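PDB 3GUE: UTP-glucose-1-phosphate uridylyltransferase 2 from Trypanosoma brucei, which probably catalyses the conversion of UTP and glucose 1-phosphate to UDP-glucose and diphosphate, and is captured here with UDP-glucose bound. Local coordinates for residues L80-G85 with P189-V194; K96-V101 with S137-N142; V197-G202 with M316-L321; H30-Q35 with R164-R169. One frame throughout, in Å; residues are numbered along the deposited sequence.

Overall arrangement
Contacts 1 and 4 are buried; contacts 2 and 3 are partly buried, and in each an exposed acid meets a partly exposed side chain across the gap. Contact 1 sits closest to the middle of the chain and mixes apolar packing with the polar grip on UDP-glucose. Contact 2 touches it through N83, whose side chain is hydrogen-bonded to S97 and T140. P189 of contact 1 packs on V165 of contact 4, an almost purely apolar contact of a helix on a strand. Contact 3 takes up the helix that begins at V194, at the end of contact 1, and joins it to a second helix by an aromatic face and one hydrogen bond.

Contact 1: L80-G85 with P189-V194; sequences LKLNGG and PGHGDV. With UPG (uridine-5'-diphosphate-glucose), chain C.
The uridine-binding site of this GT-A-type nucleotidyltransferase is walled in part by L82, late in strand 77-83, and H191, in the loop before helix 194-201. CD1 of L82 meets CB of H191 at 3.5 Å, the two side chains crossing at about a right angle. Further back in the core, CD2 of L80 reaches CG2 of V194, again at 3.5 Å, as their side chains slide past each other. L82 and H191 also touch the ribose of the bound UDP-glucose, while the L80-V194 pair lies behind them. The glycine-rich turn N83-G84-G85 and the loop at G190 hold opposite carbonyls of the uracil: G84 N gives a weak bond to O2 (2.8 Å), and G190 N another weak one to O4 (2.8 Å). G85 N bonds the ribose hydroxyl O2C at 3.0 Å. H191 carries its ring between its own backbone N and carbonyl carbon (chi1 46°), which swings the imidazole past the ribose toward the diphosphate. There NE2 donates to O1B of UPG over 2.6 Å at 165°, with the beta phosphorus in the plane of the ring. Behind it, ND1 is hydrogen-bonded to M352 N, so both ring nitrogens are engaged and the rotation of the imidazole is fixed. Backbone N-H groups thus meet both uracil carbonyls, with Q162 OE1 also hydrogen-bonded to UPG, while a short, nearly straight imidazole bond holds an oxygen of the beta phosphate.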
# COMPACT_ATOMS: atom_id res chain seq x y z
N LEU A 80 -6.79 -11.17 -3.64
CA LEU A 80 -6.05 -10.98 -2.40
C LEU A 80 -6.01 -9.49 -2.08
O LEU A 80 -5.66 -8.67 -2.95
CB LEU A 80 -4.62 -11.53 -2.51
CG LEU A 80 -3.60 -11.46 -1.35
CD1 LEU A 80 -4.09 -12.04 -0.09
CD2 LEU A 80 -2.32 -12.17 -1.76
N LYS A 81 -6.38 -9.16 -0.86
CA LYS A 81 -6.21 -7.78 -0.36
C LYS A 81 -5.08 -7.80 0.67
O LYS A 81 -5.12 -8.60 1.61
CB LYS A 81 -7.53 -7.30 0.27
CG LYS A 81 -8.35 -6.31 -0.60
CD LYS A 81 -7.71 -4.91 -0.58
CE LYS A 81 -8.69 -3.78 -0.92
NZ LYS A 81 -8.56 -3.32 -2.35
N LEU A 82 -4.06 -6.96 0.47
CA LEU A 82 -2.95 -6.82 1.42
C LEU A 82 -3.49 -6.19 2.73
O LEU A 82 -4.25 -5.22 2.70
CB LEU A 82 -1.82 -5.97 0.81
CG LEU A 82 -1.24 -6.43 -0.54
CD1 LEU A 82 -0.15 -5.46 -1.07
CD2 LEU A 82 -0.71 -7.89 -0.51
N ASN A 83 -3.05 -6.72 3.87
CA ASN A 83 -3.59 -6.29 5.17
C ASN A 83 -2.57 -6.46 6.31
O ASN A 83 -2.95 -6.59 7.48
CB ASN A 83 -4.88 -7.09 5.45
CG ASN A 83 -5.70 -6.52 6.60
OD1 ASN A 83 -5.95 -5.31 6.68
ND2 ASN A 83 -6.07 -7.38 7.52
N GLY A 84 -1.28 -6.44 5.97
CA GLY A 84 -0.20 -6.87 6.87
C GLY A 84 0.63 -5.75 7.45
O GLY A 84 1.39 -5.96 8.38
N GLY A 85 0.46 -4.53 6.94
CA GLY A 85 1.28 -3.41 7.41
C GLY A 85 0.82 -2.91 8.77
O GLY A 85 -0.29 -3.22 9.23
N PRO A 189 7.94 -8.28 6.66
CA PRO A 189 9.04 -7.87 5.76
C PRO A 189 8.64 -7.17 4.43
O PRO A 189 9.40 -7.23 3.46
CB PRO A 189 9.75 -9.19 5.48
CG PRO A 189 8.70 -10.24 5.63
CD PRO A 189 7.61 -9.72 6.52
N GLY A 190 7.47 -6.54 4.39
CA GLY A 190 6.96 -5.84 3.19
C GLY A 190 5.93 -6.72 2.52
O GLY A 190 5.90 -7.91 2.77
N HIS A 191 5.05 -6.12 1.71
CA HIS A 191 4.14 -6.84 0.84
C HIS A 191 4.84 -7.67 -0.28
O HIS A 191 4.25 -8.59 -0.83
CB HIS A 191 2.98 -5.93 0.32
CG HIS A 191 3.45 -4.58 -0.17
ND1 HIS A 191 4.21 -4.42 -1.31
CD2 HIS A 191 3.32 -3.34 0.36
CE1 HIS A 191 4.51 -3.14 -1.47
NE2 HIS A 191 3.99 -2.46 -0.46
N GLY A 192 6.10 -7.38 -0.58
CA GLY A 192 6.90 -8.24 -1.46
C GLY A 192 6.95 -9.67 -0.96
O GLY A 192 7.22 -10.59 -1.75
N ASP A 193 6.66 -9.84 0.35
CA ASP A 193 6.65 -11.11 1.09
C ASP A 193 5.60 -12.06 0.53
O ASP A 193 5.70 -13.27 0.68
CB ASP A 193 6.38 -10.82 2.58
CG ASP A 193 6.74 -11.97 3.52
OD1 ASP A 193 7.71 -12.72 3.28
OD2 ASP A 193 6.09 -12.08 4.58
N VAL A 194 4.58 -11.51 -0.13
CA VAL A 194 3.47 -12.31 -0.66
C VAL A 194 3.85 -13.55 -1.49
O VAL A 194 3.21 -14.60 -1.38
CB VAL A 194 2.46 -11.42 -1.45
CG1 VAL A 194 3.10 -10.85 -2.75
CG2 VAL A 194 1.18 -12.21 -1.73
N1 UPG C . 1.47 -4.45 3.79
C2 UPG C . 1.50 -5.84 4.04
N3 UPG C . 2.69 -6.37 4.53
C4 UPG C . 3.81 -5.61 4.77
C5 UPG C . 3.79 -4.24 4.50
C6 UPG C . 2.63 -3.64 4.01
O2 UPG C . 0.54 -6.61 3.88
O4 UPG C . 4.80 -6.19 5.22
C1C UPG C . 0.22 -3.83 3.25
C2C UPG C . -0.34 -2.55 3.89
O2C UPG C . -1.11 -2.86 5.06
C3C UPG C . -1.25 -2.07 2.76
C4C UPG C . -0.42 -2.40 1.52
O4C UPG C . 0.52 -3.44 1.90
O3C UPG C . -2.43 -2.87 2.73
C5C UPG C . 0.41 -1.16 1.04
O5C UPG C . 1.43 -0.78 1.92
PA UPG C . 1.73 0.78 2.21
O1A UPG C . 0.40 1.39 2.47
O2A UPG C . 2.82 0.95 3.18
O3A UPG C . 2.22 1.30 0.72
PB UPG C . 3.74 1.32 0.13
O1B UPG C . 4.31 -0.03 0.29
O2B UPG C . 4.50 2.50 0.63
O3B UPG C . 3.39 1.68 -1.39
C1' UPG C . 2.64 0.70 -2.20
C2' UPG C . 3.48 0.30 -3.40
C3' UPG C . 3.82 1.56 -4.17
C4' UPG C . 2.52 2.23 -4.64
C5' UPG C . 1.60 2.53 -3.43
C6' UPG C . 0.21 2.88 -3.89
O2' UPG C . 4.69 -0.36 -2.99
O3' UPG C . 4.69 1.24 -5.24
O4' UPG C . 2.79 3.43 -5.35
O5' UPG C . 1.42 1.38 -2.57
O6' UPG C . -0.50 3.51 -2.82

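Contact 2: K96-V101 with S137-N142; sequences KSLLQV and SGETKN
L98 pushes its CD1 methyl against the first turn of helix 137-143, landing on E139 and the backbone next to it. The close part is small. CD1 of L98 lies 3.4 Å from OE2 of E139, a van der Waals touch of methyl on carboxylate oxygen, and 3.7 Å from CB of the same residue. The backbone N of T140 is 4.2 Å from that methyl, while the CA atoms of L98 and T140 stay 7.5 Å apart. With CD1 anti to CA (chi2 -175°), the leucine is stretched to its full reach, which is how one methyl spans the gap. On the inner side L98 and T140 both pack on L108 of helix 107-122. K96 to L98 form a single 3-10 turn, closed by L99 N to K96 O at 3.0 Å, and this turn and the helix both reach N83, beside the nucleotide-sugar site of the GT-A-type domain. S97 OG and T140 OG1 each hydrogen-bond the side chain of N83, a residue that binds UDP-glucose, so both segments help to position it. T140 OG1 is also bonded to T136 O, just before the helix. The outer side is looser. E139 runs extended along the surface, and its exposed side chain lies about 3 Å, at the nearest atoms, from a sulfate ion probably left by the crystallisation liquor.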
# COMPACT_ATOMS: atom_id res chain seq x y z
N LYS A 96 -4.57 -0.61 9.61
CA LYS A 96 -5.20 0.61 9.08
C LYS A 96 -6.57 0.33 8.45
O LYS A 96 -7.39 1.21 8.38
CB LYS A 96 -4.28 1.28 8.06
CG LYS A 96 -4.78 2.60 7.49
CD LYS A 96 -3.96 2.98 6.28
CE LYS A 96 -2.57 3.46 6.70
NZ LYS A 96 -1.57 3.38 5.59
N SER A 97 -6.82 -0.89 8.02
CA SER A 97 -8.12 -1.25 7.42
C SER A 97 -9.31 -1.12 8.41
O SER A 97 -10.45 -1.03 7.97
CB SER A 97 -8.07 -2.67 6.78
OG SER A 97 -7.97 -3.71 7.77
N LEU A 98 -9.03 -1.15 9.71
CA LEU A 98 -10.05 -1.03 10.75
C LEU A 98 -10.34 0.45 11.04
O LEU A 98 -11.16 0.79 11.91
CB LEU A 98 -9.64 -1.80 12.00
CG LEU A 98 -9.49 -3.31 11.76
CD1 LEU A 98 -9.20 -4.03 13.07
CD2 LEU A 98 -10.72 -3.88 11.07
N LEU A 99 -9.67 1.33 10.29
CA LEU A 99 -9.99 2.76 10.36
C LEU A 99 -11.37 3.10 9.73
O LEU A 99 -11.71 2.57 8.68
CB LEU A 99 -8.89 3.59 9.70
CG LEU A 99 -7.87 4.29 10.60
CD1 LEU A 99 -7.27 3.34 11.64
CD2 LEU A 99 -6.77 4.91 9.72
N GLN A 100 -12.13 3.97 10.39
CA GLN A 100 -13.43 4.40 9.85
C GLN A 100 -13.19 5.27 8.62
O GLN A 100 -12.27 6.11 8.61
CB GLN A 100 -14.30 5.16 10.89
CG GLN A 100 -14.83 4.32 12.09
CD GLN A 100 -15.84 5.06 13.03
OE1 GLN A 100 -15.58 6.16 13.54
NE2 GLN A 100 -16.99 4.41 13.27
N VAL A 101 -14.03 5.07 7.61
CA VAL A 101 -13.89 5.74 6.31
C VAL A 101 -15.10 6.65 6.00
O VAL A 101 -14.94 7.86 5.87
CB VAL A 101 -13.55 4.70 5.20
CG1 VAL A 101 -13.64 5.29 3.83
CG2 VAL A 101 -12.14 4.21 5.39
N SER A 137 -3.60 -9.77 12.34
CA SER A 137 -4.43 -10.97 12.23
C SER A 137 -5.61 -11.07 13.20
O SER A 137 -6.76 -11.28 12.78
CB SER A 137 -3.56 -12.22 12.37
OG SER A 137 -4.37 -13.39 12.44
N GLY A 138 -5.32 -10.95 14.51
CA GLY A 138 -6.33 -11.06 15.58
C GLY A 138 -7.45 -10.03 15.55
O GLY A 138 -8.64 -10.38 15.69
N GLU A 139 -7.08 -8.76 15.43
CA GLU A 139 -8.04 -7.66 15.28
C GLU A 139 -8.92 -7.78 14.03
O GLU A 139 -10.12 -7.46 14.08
CB GLU A 139 -7.33 -6.30 15.24
CG GLU A 139 -7.01 -5.75 16.60
CD GLU A 139 -6.83 -4.27 16.58
OE1 GLU A 139 -5.77 -3.80 17.08
OE2 GLU A 139 -7.73 -3.56 16.08
N THR A 140 -8.30 -8.18 12.92
CA THR A 140 -9.00 -8.43 11.67
C THR A 140 -9.99 -9.58 11.80
O THR A 140 -11.16 -9.46 11.41
CB THR A 140 -8.01 -8.73 10.47
OG1 THR A 140 -7.15 -7.62 10.26
CG2 THR A 140 -8.75 -8.96 9.20
N LYS A 141 -9.52 -10.70 12.38
CA LYS A 141 -10.39 -11.84 12.60
C LYS A 141 -11.61 -11.44 13.44
O LYS A 141 -12.74 -11.74 13.05
CB LYS A 141 -9.66 -13.02 13.27
CG LYS A 141 -10.53 -14.27 13.34
CD LYS A 141 -9.78 -15.52 13.81
CE LYS A 141 -10.72 -16.65 13.89
NZ LYS A 141 -10.00 -17.94 13.86
N ASN A 142 -11.38 -10.73 14.55
CA ASN A 142 -12.49 -10.39 15.44
C ASN A 142 -13.46 -9.41 14.79
O ASN A 142 -14.68 -9.56 14.95
CB ASN A 142 -12.04 -9.91 16.82
CG ASN A 142 -13.06 -10.29 17.92
OD1 ASN A 142 -13.18 -11.47 18.30
ND2 ASN A 142 -13.81 -9.29 18.41

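Contact 3: V197-G202 with M316-L321; sequences VLYSSG and MMDEQL
Helices 194-201 and 310-319 come together near their C-terminal ends, closest at Y199 and M317, whose CA atoms are 7.2 Å apart. Y199 carries its ring anti to the backbone N (chi1 -172°), out across the gap. CB of M317 sits over the middle of one face, 3.5 Å from the ring centroid and 13° off the normal, a CH-pi contact. From there the methionine bends twice, bringing CE back to 3.7 Å from CB of Y199. Its SD lies obliquely to the ring, 5.3 Å from the centroid. The far end of the tyrosine is polar: OH donates to D318 OD1 at 2.6 Å, from the anti side of the carboxylate and a little out of its plane. Ring and carboxylate are turned 73° apart, with OD1 at the ring edge, near its plane. The other oxygen of D318, OD2, makes a long, weak ion pair with K314. Just past D318 the second helix stops in a Schellman motif, with L321 at positive phi, L321 N reaching D318 O at 3.2 Å and G322 N bonded to M317 O. The arrangement is a Met-aromatic contact between two helix ends, pinned at its solvent side by a tyrosine-carboxylate hydrogen bond.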
# COMPACT_ATOMS: atom_id res chain seq x y z
N VAL A 197 5.37 -16.32 0.76
CA VAL A 197 4.28 -16.77 1.63
C VAL A 197 3.30 -17.68 0.89
O VAL A 197 2.94 -18.76 1.40
CB VAL A 197 3.56 -15.59 2.27
CG1 VAL A 197 2.28 -16.05 2.96
CG2 VAL A 197 4.52 -14.87 3.26
N LEU A 198 2.86 -17.25 -0.30
CA LEU A 198 2.01 -18.07 -1.17
C LEU A 198 2.66 -19.43 -1.48
O LEU A 198 1.98 -20.47 -1.46
CB LEU A 198 1.66 -17.31 -2.48
CG LEU A 198 0.48 -16.34 -2.46
CD1 LEU A 198 0.33 -15.64 -3.85
CD2 LEU A 198 -0.81 -17.02 -2.01
N TYR A 199 3.96 -19.41 -1.79
CA TYR A 199 4.72 -20.61 -2.18
C TYR A 199 4.93 -21.53 -0.99
O TYR A 199 4.57 -22.70 -1.04
CB TYR A 199 6.09 -20.22 -2.75
CG TYR A 199 6.89 -21.37 -3.36
CD1 TYR A 199 6.37 -22.13 -4.42
CD2 TYR A 199 8.16 -21.71 -2.87
CE1 TYR A 199 7.09 -23.16 -4.98
CE2 TYR A 199 8.89 -22.75 -3.42
CZ TYR A 199 8.35 -23.47 -4.47
OH TYR A 199 9.06 -24.50 -5.02
N SER A 200 5.51 -20.98 0.08
CA SER A 200 5.87 -21.80 1.23
C SER A 200 4.69 -22.24 2.10
O SER A 200 4.80 -23.25 2.82
CB SER A 200 6.97 -21.14 2.05
OG SER A 200 8.23 -21.36 1.43
N SER A 201 3.56 -21.53 2.03
CA SER A 201 2.37 -21.95 2.82
C SER A 201 1.62 -23.14 2.24
O SER A 201 0.86 -23.81 2.95
CB SER A 201 1.37 -20.81 2.95
OG SER A 201 0.96 -20.40 1.66
N GLY A 202 1.77 -23.36 0.93
CA GLY A 202 1.02 -24.40 0.24
C GLY A 202 -0.28 -23.85 -0.32
O GLY A 202 -1.06 -24.58 -0.92
N MET A 316 8.52 -19.96 -11.63
CA MET A 316 9.64 -19.13 -11.17
C MET A 316 10.16 -19.60 -9.81
O MET A 316 11.36 -19.84 -9.65
CB MET A 316 9.26 -17.66 -11.15
CG MET A 316 10.45 -16.68 -11.14
SD MET A 316 9.90 -14.97 -11.37
CE MET A 316 8.44 -15.24 -12.38
N MET A 317 9.25 -19.77 -8.85
CA MET A 317 9.61 -20.15 -7.49
C MET A 317 10.36 -21.48 -7.46
O MET A 317 11.38 -21.60 -6.77
CB MET A 317 8.38 -20.18 -6.55
CG MET A 317 7.65 -18.85 -6.35
SD MET A 317 8.60 -17.49 -5.67
CE MET A 317 8.73 -17.99 -3.95
N ASP A 318 9.86 -22.47 -8.21
CA ASP A 318 10.52 -23.77 -8.36
C ASP A 318 11.92 -23.59 -8.93
O ASP A 318 12.89 -24.10 -8.38
CB ASP A 318 9.72 -24.70 -9.29
CG ASP A 318 8.58 -25.42 -8.58
OD1 ASP A 318 8.61 -25.53 -7.32
OD2 ASP A 318 7.66 -25.91 -9.29
N GLU A 319 12.00 -22.85 -10.03
CA GLU A 319 13.24 -22.58 -10.74
C GLU A 319 14.29 -21.95 -9.81
O GLU A 319 15.43 -22.41 -9.75
CB GLU A 319 12.93 -21.66 -11.92
CG GLU A 319 14.04 -21.38 -12.92
CD GLU A 319 13.57 -20.41 -13.99
OE1 GLU A 319 12.81 -20.83 -14.88
OE2 GLU A 319 13.96 -19.22 -13.92
N GLN A 320 13.87 -20.94 -9.06
CA GLN A 320 14.78 -20.18 -8.21
C GLN A 320 14.88 -20.72 -6.77
O GLN A 320 15.45 -20.07 -5.89
CB GLN A 320 14.39 -18.71 -8.25
CG GLN A 320 14.20 -18.21 -9.67
CD GLN A 320 14.75 -16.83 -9.89
OE1 GLN A 320 14.02 -15.91 -10.29
NE2 GLN A 320 16.05 -16.67 -9.61
N LEU A 321 14.31 -21.91 -6.56
CA LEU A 321 14.38 -22.65 -5.28
C LEU A 321 13.77 -21.85 -4.12
O LEU A 321 14.37 -21.72 -3.04
CB LEU A 321 15.83 -23.10 -4.98
CG LEU A 321 16.65 -23.62 -6.18
CD1 LEU A 321 18.12 -23.23 -6.08
CD2 LEU A 321 16.49 -25.12 -6.41

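Contact 4: H30-Q35 with R164-R169; sequences HIFLIQ and RVPKIR
The ring of F32 is met by P166 over one face, by I168 at its edge, and by V165 obliquely. CD of P166 stands 4.2 Å from CZ of F32, above the plane but offset toward the rim. CG2 of I168 comes in the ring plane to the same CZ, at 3.8 Å. CB of V165 leans on CD1 of F32 at 3.7 Å, and both valine methyls are only slightly farther off. The carbonyl O of P166 also approaches CZ of F32, at 3.9 Å, a plain contact without a bond. F32 reaches this far because its CG is anti to the backbone N (chi1 177°), which sends the ring straight out from the helix. V165 and I168 both turn their side chains toward it, three residues apart instead of two, because the strand is broken around K167, which points the other way. F32 thus fills the angle between V165 and I168, with P166 over one face. M19 and C15 of helix 10-21 and L348 of strand 344-349 close in on the same side chain. A dithiol molecule, probably from the crystallisation liquor, also lies against F32. The contact therefore lays helix 26-40, together with helix 10-21, against a small antiparallel sheet in which strand 165-169 runs between strands 186-187 and 344-349.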
# COMPACT_ATOMS: atom_id res chain seq x y z
N HIS A 30 16.19 -17.67 5.44
CA HIS A 30 17.23 -17.71 4.40
C HIS A 30 17.30 -16.44 3.52
O HIS A 30 18.38 -15.88 3.33
CB HIS A 30 17.05 -19.00 3.57
CG HIS A 30 17.90 -19.08 2.34
ND1 HIS A 30 17.44 -19.60 1.15
CD2 HIS A 30 19.18 -18.71 2.11
CE1 HIS A 30 18.39 -19.54 0.24
NE2 HIS A 30 19.46 -19.01 0.80
N ILE A 31 16.16 -16.00 2.98
CA ILE A 31 16.08 -14.75 2.21
C ILE A 31 16.50 -13.54 3.07
O ILE A 31 17.27 -12.69 2.62
CB ILE A 31 14.65 -14.55 1.62
CG1 ILE A 31 14.24 -15.77 0.75
CG2 ILE A 31 14.52 -13.23 0.83
CD1 ILE A 31 12.84 -15.64 0.07
N PHE A 32 16.01 -13.46 4.30
CA PHE A 32 16.41 -12.40 5.23
C PHE A 32 17.93 -12.34 5.48
O PHE A 32 18.51 -11.26 5.52
CB PHE A 32 15.63 -12.49 6.57
CG PHE A 32 16.06 -11.45 7.60
CD1 PHE A 32 15.49 -10.18 7.60
CD2 PHE A 32 17.05 -11.74 8.55
CE1 PHE A 32 15.90 -9.22 8.54
CE2 PHE A 32 17.46 -10.80 9.47
CZ PHE A 32 16.89 -9.54 9.48
N LEU A 33 18.56 -13.50 5.66
CA LEU A 33 19.98 -13.53 6.01
C LEU A 33 20.86 -13.21 4.80
O LEU A 33 21.95 -12.67 4.96
CB LEU A 33 20.40 -14.85 6.69
CG LEU A 33 19.80 -15.09 8.08
CD1 LEU A 33 20.15 -16.46 8.62
CD2 LEU A 33 20.29 -14.02 9.02
N ILE A 34 20.33 -13.50 3.61
CA ILE A 34 20.90 -13.00 2.34
C ILE A 34 20.96 -11.48 2.37
O ILE A 34 22.03 -10.89 2.19
CB ILE A 34 20.08 -13.49 1.11
CG1 ILE A 34 20.43 -14.94 0.81
CG2 ILE A 34 20.33 -12.62 -0.13
CD1 ILE A 34 19.37 -15.70 0.04
N GLN A 35 19.80 -10.85 2.62
CA GLN A 35 19.68 -9.39 2.71
C GLN A 35 20.53 -8.77 3.83
O GLN A 35 21.11 -7.70 3.65
CB GLN A 35 18.22 -8.97 2.92
CG GLN A 35 17.23 -9.50 1.89
CD GLN A 35 15.81 -9.19 2.27
OE1 GLN A 35 15.46 -9.19 3.46
NE2 GLN A 35 14.98 -8.89 1.27
N ARG A 164 7.35 -12.64 9.67
CA ARG A 164 7.92 -11.52 10.41
C ARG A 164 9.43 -11.67 10.55
O ARG A 164 9.96 -12.79 10.56
CB ARG A 164 7.28 -11.32 11.78
CG ARG A 164 7.20 -12.54 12.67
CD ARG A 164 6.67 -12.10 14.04
NE ARG A 164 6.96 -13.07 15.10
CZ ARG A 164 6.70 -12.84 16.39
NH1 ARG A 164 6.13 -11.70 16.76
NH2 ARG A 164 6.98 -13.76 17.30
N VAL A 165 10.08 -10.52 10.66
CA VAL A 165 11.52 -10.44 10.67
C VAL A 165 11.95 -9.49 11.81
O VAL A 165 11.23 -8.56 12.14
CB VAL A 165 12.13 -10.02 9.25
CG1 VAL A 165 11.57 -10.89 8.12
CG2 VAL A 165 11.91 -8.58 8.91
N PRO A 166 13.10 -9.75 12.44
CA PRO A 166 13.43 -8.76 13.47
C PRO A 166 13.94 -7.44 12.89
O PRO A 166 14.55 -7.44 11.81
CB PRO A 166 14.53 -9.47 14.28
CG PRO A 166 15.22 -10.32 13.30
CD PRO A 166 14.13 -10.81 12.35
N LYS A 167 13.63 -6.34 13.56
CA LYS A 167 14.28 -5.05 13.33
C LYS A 167 15.70 -5.28 13.82
O LYS A 167 15.91 -6.01 14.79
CB LYS A 167 13.64 -3.97 14.18
CG LYS A 167 12.20 -3.67 13.80
CD LYS A 167 11.63 -2.64 14.76
CE LYS A 167 10.13 -2.49 14.55
NZ LYS A 167 9.57 -1.39 15.39
N ILE A 168 16.69 -4.71 13.13
CA ILE A 168 18.08 -4.98 13.49
C ILE A 168 18.77 -3.64 13.82
O ILE A 168 18.43 -2.64 13.21
CB ILE A 168 18.81 -5.82 12.40
CG1 ILE A 168 18.83 -5.11 11.04
CG2 ILE A 168 18.14 -7.24 12.26
CD1 ILE A 168 20.00 -5.56 10.14
N ARG A 169 19.68 -3.62 14.79
CA ARG A 169 20.32 -2.36 15.21
C ARG A 169 21.15 -1.78 14.06
O ARG A 169 21.87 -2.51 13.36
CB ARG A 169 21.23 -2.59 16.42
CG ARG A 169 20.59 -3.14 17.71
CD ARG A 169 21.69 -3.30 18.82
NE ARG A 169 22.42 -2.05 19.11
CZ ARG A 169 22.30 -1.31 20.21
NH1 ARG A 169 21.50 -1.69 21.20
NH2 ARG A 169 23.03 -0.20 20.35